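PDB 3Q87: N6 adenine specific DNA methylase from Encephalitozoon cuniculi, which forms, with Trm112, an S-adenosylmethionine-dependent methyltransferase that methylates the translation termination factor eRF1. Local coordinates for residues E39-R42 against K43-V47; A126-P129 against K130-L133. All coordinates share one frame; numbering follows the deposited sequence.

Contact 1 of 2, residues E39-R42 against K43-V47; sequences EQLR and KRNTV
L41 O, in the last turn of helix 36-41, takes hydrogen bonds from N45 and R44 and so gathers the polar contacts between this helix end and the turn that follows. The N45 side chain gives ND2 to L41 O at 3.2 Å, the approach lying in the carbonyl plane on a lone pair and within 8° of the amide plane of N45. The backbone N of R44 donates to L41 O from above that carbonyl plane, at 3.3 Å, and N45 N adds a weak third bond. N45 CG stands beside its own backbone N (chi1 -54°), which folds the amide back over the turn. Its OD1 takes the backbone N of K25 and its ND2 also reaches L22 O, so one buried asparagine, able to give and accept at once, ties the helix end to the 22-25 region leading into strand 26-30.

A weaker backbone bond runs from K43 N to Q40 O. These turns belong to the beta-alpha-beta unit of strand 26-30, helix 36-41 and strand 46-51, a right-handed crossover in the Rossmann-like fold of these methyltransferases. The strand it leads to ends in D51, which binds S-adenosylmethionine.

Apolar contact begins where the chain enters the sheet. V47 points toward the helix and sets CG2 3.6 Å from L41 CB and 3.7 Å from R42 N; a beta-branched residue suits a strand, and its CG2 branch reaches the helix end. L41 turns its isobutyl group to V27, within the core.

On the exposed side, the aliphatic part of K43 lies back along the last turn. A bend at chi3 (-65°) brings CE to 3.2 Å from Q40 O, while CG passes 3.7 Å from E39 O. The long methylene chain lets lysine cover these carbonyl groups.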
ATOM      1  N   GLU B  39       7.256   4.252  -9.283  1.00 16.65           N
ATOM      2  CA  GLU B  39       8.584   4.271  -9.893  1.00 23.51           C
ATOM      3  C   GLU B  39       9.488   5.363  -9.300  1.00 23.85           C
ATOM      4  O   GLU B  39      10.677   5.140  -9.055  1.00 25.35           O
ATOM      5  CB  GLU B  39       8.462   4.457 -11.406  1.00 19.36           C
ATOM      6  CG  GLU B  39       9.712   4.034 -12.187  1.00 30.07           C
ATOM      7  CD  GLU B  39       9.499   4.097 -13.695  1.00 31.99           C
ATOM      8  OE1 GLU B  39       9.838   3.117 -14.387  1.00 39.71           O
ATOM      9  OE2 GLU B  39       8.986   5.125 -14.189  1.00 41.03           O
ATOM     10  N   GLN B  40       8.924   6.543  -9.075  1.00 17.96           N
ATOM     11  CA  GLN B  40       9.686   7.645  -8.497  1.00 23.27           C
ATOM     12  C   GLN B  40       9.910   7.441  -6.988  1.00 24.10           C
ATOM     13  O   GLN B  40      11.012   7.668  -6.470  1.00 26.48           O
ATOM     14  CB  GLN B  40       8.971   8.968  -8.774  1.00 23.32           C
ATOM     15  CG  GLN B  40       9.369  10.090  -7.842  1.00 29.34           C
ATOM     16  CD  GLN B  40       8.331  11.197  -7.787  1.00 32.72           C
ATOM     17  OE1 GLN B  40       8.666  12.379  -7.802  1.00 36.01           O
ATOM     18  NE2 GLN B  40       7.060  10.812  -7.733  1.00 32.10           N
ATOM     19  N   LEU B  41       8.860   7.002  -6.300  1.00 19.72           N
ATOM     20  CA  LEU B  41       8.887   6.777  -4.854  1.00 20.10           C
ATOM     21  C   LEU B  41       9.844   5.675  -4.411  1.00 19.98           C
ATOM     22  O   LEU B  41      10.436   5.757  -3.346  1.00 17.14           O
ATOM     23  CB  LEU B  41       7.487   6.423  -4.349  1.00 16.50           C
ATOM     24  CG  LEU B  41       6.466   7.556  -4.346  1.00 23.46           C
ATOM     25  CD1 LEU B  41       5.101   7.053  -3.937  1.00 23.70           C
ATOM     26  CD2 LEU B  41       6.928   8.657  -3.419  1.00 25.94           C
ATOM     27  N   ARG B  42       9.978   4.626  -5.211  1.00 19.28           N
ATOM     28  CA  ARG B  42      10.745   3.476  -4.752  1.00 19.03           C
ATOM     29  C   ARG B  42      12.240   3.727  -4.738  1.00 24.24           C
ATOM     30  O   ARG B  42      13.003   2.941  -4.184  1.00 23.34           O
ATOM     31  CB  ARG B  42      10.415   2.221  -5.555  1.00 21.64           C
ATOM     32  CG  ARG B  42      10.862   2.231  -6.998  1.00 28.30           C
ATOM     33  CD  ARG B  42      10.369   0.948  -7.669  1.00 41.19           C
ATOM     34  NE  ARG B  42      10.723   0.883  -9.082  1.00 46.57           N
ATOM     35  CZ  ARG B  42      11.901   0.471  -9.532  1.00 53.98           C
ATOM     36  NH1 ARG B  42      12.842   0.089  -8.676  1.00 60.11           N
ATOM     37  NH2 ARG B  42      12.143   0.446 -10.837  1.00 57.06           N
ATOM     38  N   LYS B  43      12.656   4.835  -5.335  1.00 22.18           N
ATOM     39  CA  LYS B  43      14.068   5.172  -5.352  1.00 31.14           C
ATOM     40  C   LYS B  43      14.577   5.509  -3.953  1.00 23.62           C
ATOM     41  O   LYS B  43      15.727   5.244  -3.637  1.00 28.76           O
ATOM     42  CB  LYS B  43      14.334   6.310  -6.343  1.00 26.13           C
ATOM     43  CG  LYS B  43      14.060   5.900  -7.798  1.00 37.11           C
ATOM     44  CD  LYS B  43      14.341   7.017  -8.797  1.00 38.19           C
ATOM     45  CE  LYS B  43      13.395   8.184  -8.593  1.00 40.00           C
ATOM     46  NZ  LYS B  43      13.686   9.303  -9.539  1.00 50.40           N
ATOM     47  N   ARG B  44      13.707   6.059  -3.108  1.00 24.35           N
ATOM     48  CA  ARG B  44      14.119   6.496  -1.783  1.00 21.25           C
ATOM     49  C   ARG B  44      13.306   5.877  -0.648  1.00 27.94           C
ATOM     50  O   ARG B  44      13.589   6.125   0.529  1.00 23.62           O
ATOM     51  CB  ARG B  44      14.040   8.017  -1.689  1.00 23.47           C
ATOM     52  CG  ARG B  44      14.746   8.746  -2.836  1.00 31.38           C
ATOM     53  CD  ARG B  44      14.500  10.242  -2.723  1.00 39.76           C
ATOM     54  NE  ARG B  44      15.223  10.770  -1.573  1.00 51.11           N
ATOM     55  CZ  ARG B  44      15.060  11.987  -1.081  1.00 43.73           C
ATOM     56  NH1 ARG B  44      14.194  12.818  -1.643  1.00 51.68           N
ATOM     57  NH2 ARG B  44      15.767  12.371  -0.029  1.00 40.79           N
ATOM     58  N   ASN B  45      12.299   5.082  -0.998  1.00 24.94           N
ATOM     59  CA  ASN B  45      11.377   4.551   0.001  1.00 20.22           C
ATOM     60  C   ASN B  45      10.997   3.111  -0.280  1.00 19.74           C
ATOM     61  O   ASN B  45      11.255   2.590  -1.363  1.00 21.34           O
ATOM     62  CB  ASN B  45      10.096   5.396   0.062  1.00 18.87           C
ATOM     63  CG  ASN B  45      10.373   6.873   0.288  1.00 24.81           C
ATOM     64  OD1 ASN B  45      10.503   7.327   1.431  1.00 21.89           O
ATOM     65  ND2 ASN B  45      10.429   7.639  -0.805  1.00 15.68           N
ATOM     66  N   THR B  46      10.380   2.464   0.709  1.00 22.90           N
ATOM     67  CA  THR B  46       9.722   1.189   0.464  1.00 20.45           C
ATOM     68  C   THR B  46       8.248   1.439   0.177  1.00 13.22           C
ATOM     69  O   THR B  46       7.546   2.063   0.970  1.00 15.94           O
ATOM     70  CB  THR B  46       9.876   0.217   1.628  1.00 25.21           C
ATOM     71  OG1 THR B  46      11.273  -0.005   1.867  1.00 27.15           O
ATOM     72  CG2 THR B  46       9.205  -1.120   1.271  1.00 20.64           C
ATOM     73  N   VAL B  47       7.794   0.964  -0.976  1.00 18.06           N
ATOM     74  CA  VAL B  47       6.465   1.316  -1.463  1.00 15.36           C
ATOM     75  C   VAL B  47       5.563   0.098  -1.578  1.00 11.82           C
ATOM     76  O   VAL B  47       5.960  -0.923  -2.121  1.00 14.00           O
ATOM     77  CB  VAL B  47       6.541   1.982  -2.858  1.00 15.37           C
ATOM     78  CG1 VAL B  47       5.142   2.419  -3.324  1.00 12.77           C
ATOM     79  CG2 VAL B  47       7.529   3.169  -2.850  1.00 15.72           C
TER

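Contact 2 of 2, residues A126-P129 against K130-L133; sequences ANRP and KEVL
The R128 and E131 side chains run side by side, pointing the same way, with the guanidinium and carboxylate planes 61° apart. OE2 of E131 stands oblique to the guanidinium, 3.7 Å from NH1 of R128, a long salt bridge; the closer touch is between OE2 and the CD methylene of R128, 3.3 Å. The carboxylate's stronger partner is R104, which takes OE1 and also bonds N127 O.

This is the N-terminus of helix 129-138, with R128 at the N-cap and P129 in the first turn. R128 has a positive phi where the chain passes from the 3-10 segment into the helix, and its carbonyl faces the first turn, where E131 N and V132 N each bond R128 O weakly. Proline suits the first helical position because the N-H it lacks would have no partner inside the helix. The acidic E131 lies where the helix dipole would probably welcome negative charge.

V132 and L133 turn to the sheet, both touching I159 of strand 155-162, as apolar residues should on this inner face. The next i to i+4 bond after the weak one to R128 O, L133 N to P129 O, measures 2.9 Å and is nearly straight at 168°, with its donor tilted 18° from the carbonyl plane.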
ATOM      1  N   ALA B 126     -13.259  21.551  -8.863  1.00 29.87           N
ATOM      2  CA  ALA B 126     -14.647  21.103  -8.800  1.00 28.87           C
ATOM      3  C   ALA B 126     -14.974  20.276  -7.548  1.00 32.70           C
ATOM      4  O   ALA B 126     -16.136  20.193  -7.137  1.00 24.21           O
ATOM      5  CB  ALA B 126     -15.022  20.352 -10.062  1.00 28.73           C
ATOM      6  N   ASN B 127     -13.958  19.675  -6.936  1.00 22.75           N
ATOM      7  CA  ASN B 127     -14.179  18.881  -5.731  1.00 28.57           C
ATOM      8  C   ASN B 127     -14.452  19.728  -4.492  1.00 24.62           C
ATOM      9  O   ASN B 127     -14.833  19.200  -3.448  1.00 30.06           O
ATOM     10  CB  ASN B 127     -12.985  17.959  -5.460  1.00 25.92           C
ATOM     11  CG  ASN B 127     -12.701  17.026  -6.614  1.00 19.61           C
ATOM     12  OD1 ASN B 127     -13.615  16.587  -7.303  1.00 24.86           O
ATOM     13  ND2 ASN B 127     -11.437  16.714  -6.827  1.00 16.45           N
ATOM     14  N   ARG B 128     -14.246  21.038  -4.617  1.00 36.21           N
ATOM     15  CA  ARG B 128     -14.357  21.985  -3.506  1.00 28.99           C
ATOM     16  C   ARG B 128     -13.266  21.736  -2.481  1.00 28.38           C
ATOM     17  O   ARG B 128     -13.527  21.204  -1.407  1.00 33.29           O
ATOM     18  CB  ARG B 128     -15.747  21.938  -2.872  1.00 29.20           C
ATOM     19  CG  ARG B 128     -16.829  22.538  -3.766  1.00 45.31           C
ATOM     20  CD  ARG B 128     -18.233  22.337  -3.184  1.00 56.14           C
ATOM     21  NE  ARG B 128     -19.267  23.022  -3.961  1.00 56.78           N
ATOM     22  CZ  ARG B 128     -20.577  22.854  -3.779  1.00 70.57           C
ATOM     23  NH1 ARG B 128     -21.021  22.017  -2.845  1.00 60.33           N
ATOM     24  NH2 ARG B 128     -21.445  23.522  -4.534  1.00 58.84           N
ATOM     25  N   PRO B 129     -12.028  22.129  -2.823  1.00 24.55           N
ATOM     26  CA  PRO B 129     -10.810  21.818  -2.072  1.00 27.52           C
ATOM     27  C   PRO B 129     -10.920  22.228  -0.618  1.00 31.46           C
ATOM     28  O   PRO B 129     -10.357  21.568   0.263  1.00 29.16           O
ATOM     29  CB  PRO B 129      -9.740  22.662  -2.773  1.00 26.06           C
ATOM     30  CG  PRO B 129     -10.261  22.883  -4.133  1.00 34.02           C
ATOM     31  CD  PRO B 129     -11.750  22.961  -4.002  1.00 34.70           C
ATOM     32  N   LYS B 130     -11.644  23.316  -0.367  1.00 38.07           N
ATOM     33  CA  LYS B 130     -11.793  23.829   0.988  1.00 26.26           C
ATOM     34  C   LYS B 130     -12.601  22.885   1.866  1.00 23.34           C
ATOM     35  O   LYS B 130     -12.291  22.712   3.031  1.00 29.94           O
ATOM     36  CB  LYS B 130     -12.428  25.219   0.970  1.00 40.56           C
ATOM     37  CG  LYS B 130     -11.512  26.284   0.411  1.00 40.90           C
ATOM     38  CD  LYS B 130     -12.079  27.678   0.619  1.00 56.43           C
ATOM     39  CE  LYS B 130     -11.134  28.733   0.062  1.00 52.72           C
ATOM     40  NZ  LYS B 130     -11.489  30.097   0.539  1.00 45.76           N
ATOM     41  N   GLU B 131     -13.643  22.279   1.307  1.00 22.23           N
ATOM     42  CA  GLU B 131     -14.400  21.276   2.046  1.00 30.10           C
ATOM     43  C   GLU B 131     -13.528  20.049   2.339  1.00 32.81           C
ATOM     44  O   GLU B 131     -13.685  19.397   3.369  1.00 27.17           O
ATOM     45  CB  GLU B 131     -15.656  20.863   1.279  1.00 28.29           C
ATOM     46  CG  GLU B 131     -16.672  21.975   1.110  1.00 44.58           C
ATOM     47  CD  GLU B 131     -17.938  21.514   0.397  1.00 60.99           C
ATOM     48  OE1 GLU B 131     -18.070  20.298   0.124  1.00 53.46           O
ATOM     49  OE2 GLU B 131     -18.800  22.373   0.111  1.00 62.59           O
ATOM     50  N   VAL B 132     -12.609  19.739   1.430  1.00 28.45           N
ATOM     51  CA  VAL B 132     -11.690  18.632   1.648  1.00 28.96           C
ATOM     52  C   VAL B 132     -10.737  18.968   2.793  1.00 23.43           C
ATOM     53  O   VAL B 132     -10.540  18.169   3.702  1.00 24.32           O
ATOM     54  CB  VAL B 132     -10.879  18.266   0.367  1.00 29.21           C
ATOM     55  CG1 VAL B 132      -9.955  17.058   0.642  1.00 21.20           C
ATOM     56  CG2 VAL B 132     -11.815  17.980  -0.812  1.00 21.67           C
ATOM     57  N   LEU B 133     -10.140  20.154   2.747  1.00 29.61           N
ATOM     58  CA  LEU B 133      -9.281  20.601   3.838  1.00 28.98           C
ATOM     59  C   LEU B 133      -9.998  20.519   5.183  1.00 24.66           C
ATOM     60  O   LEU B 133      -9.457  20.014   6.162  1.00 28.42           O
ATOM     61  CB  LEU B 133      -8.821  22.030   3.596  1.00 32.49           C
ATOM     62  CG  LEU B 133      -7.872  22.211   2.423  1.00 31.95           C
ATOM     63  CD1 LEU B 133      -7.629  23.695   2.211  1.00 22.53           C
ATOM     64  CD2 LEU B 133      -6.573  21.460   2.700  1.00 32.64           C
TER

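The two contacts sit on opposite sides of the chain's centre, their own centres about 28 Å apart, and share no element. Contact 1 closes a helix and leads into a strand; contact 2 leaves a strand's loop and starts a helix. Both are partly buried, with charged side chains on the exposed side and apolar residues at the interface of helix and sheet. At the helix end of 39-47, the carbonyl of L41 collects backbone N-H groups and the amide of a buried asparagine. At the helix start of 126-133 it is a carboxylate and two arginines that accompany the turn. T46 of contact 1 is bonded by its OG1 to the backbone of the Trm112 chain, whereas contact 2 touches no other chain of the assembly.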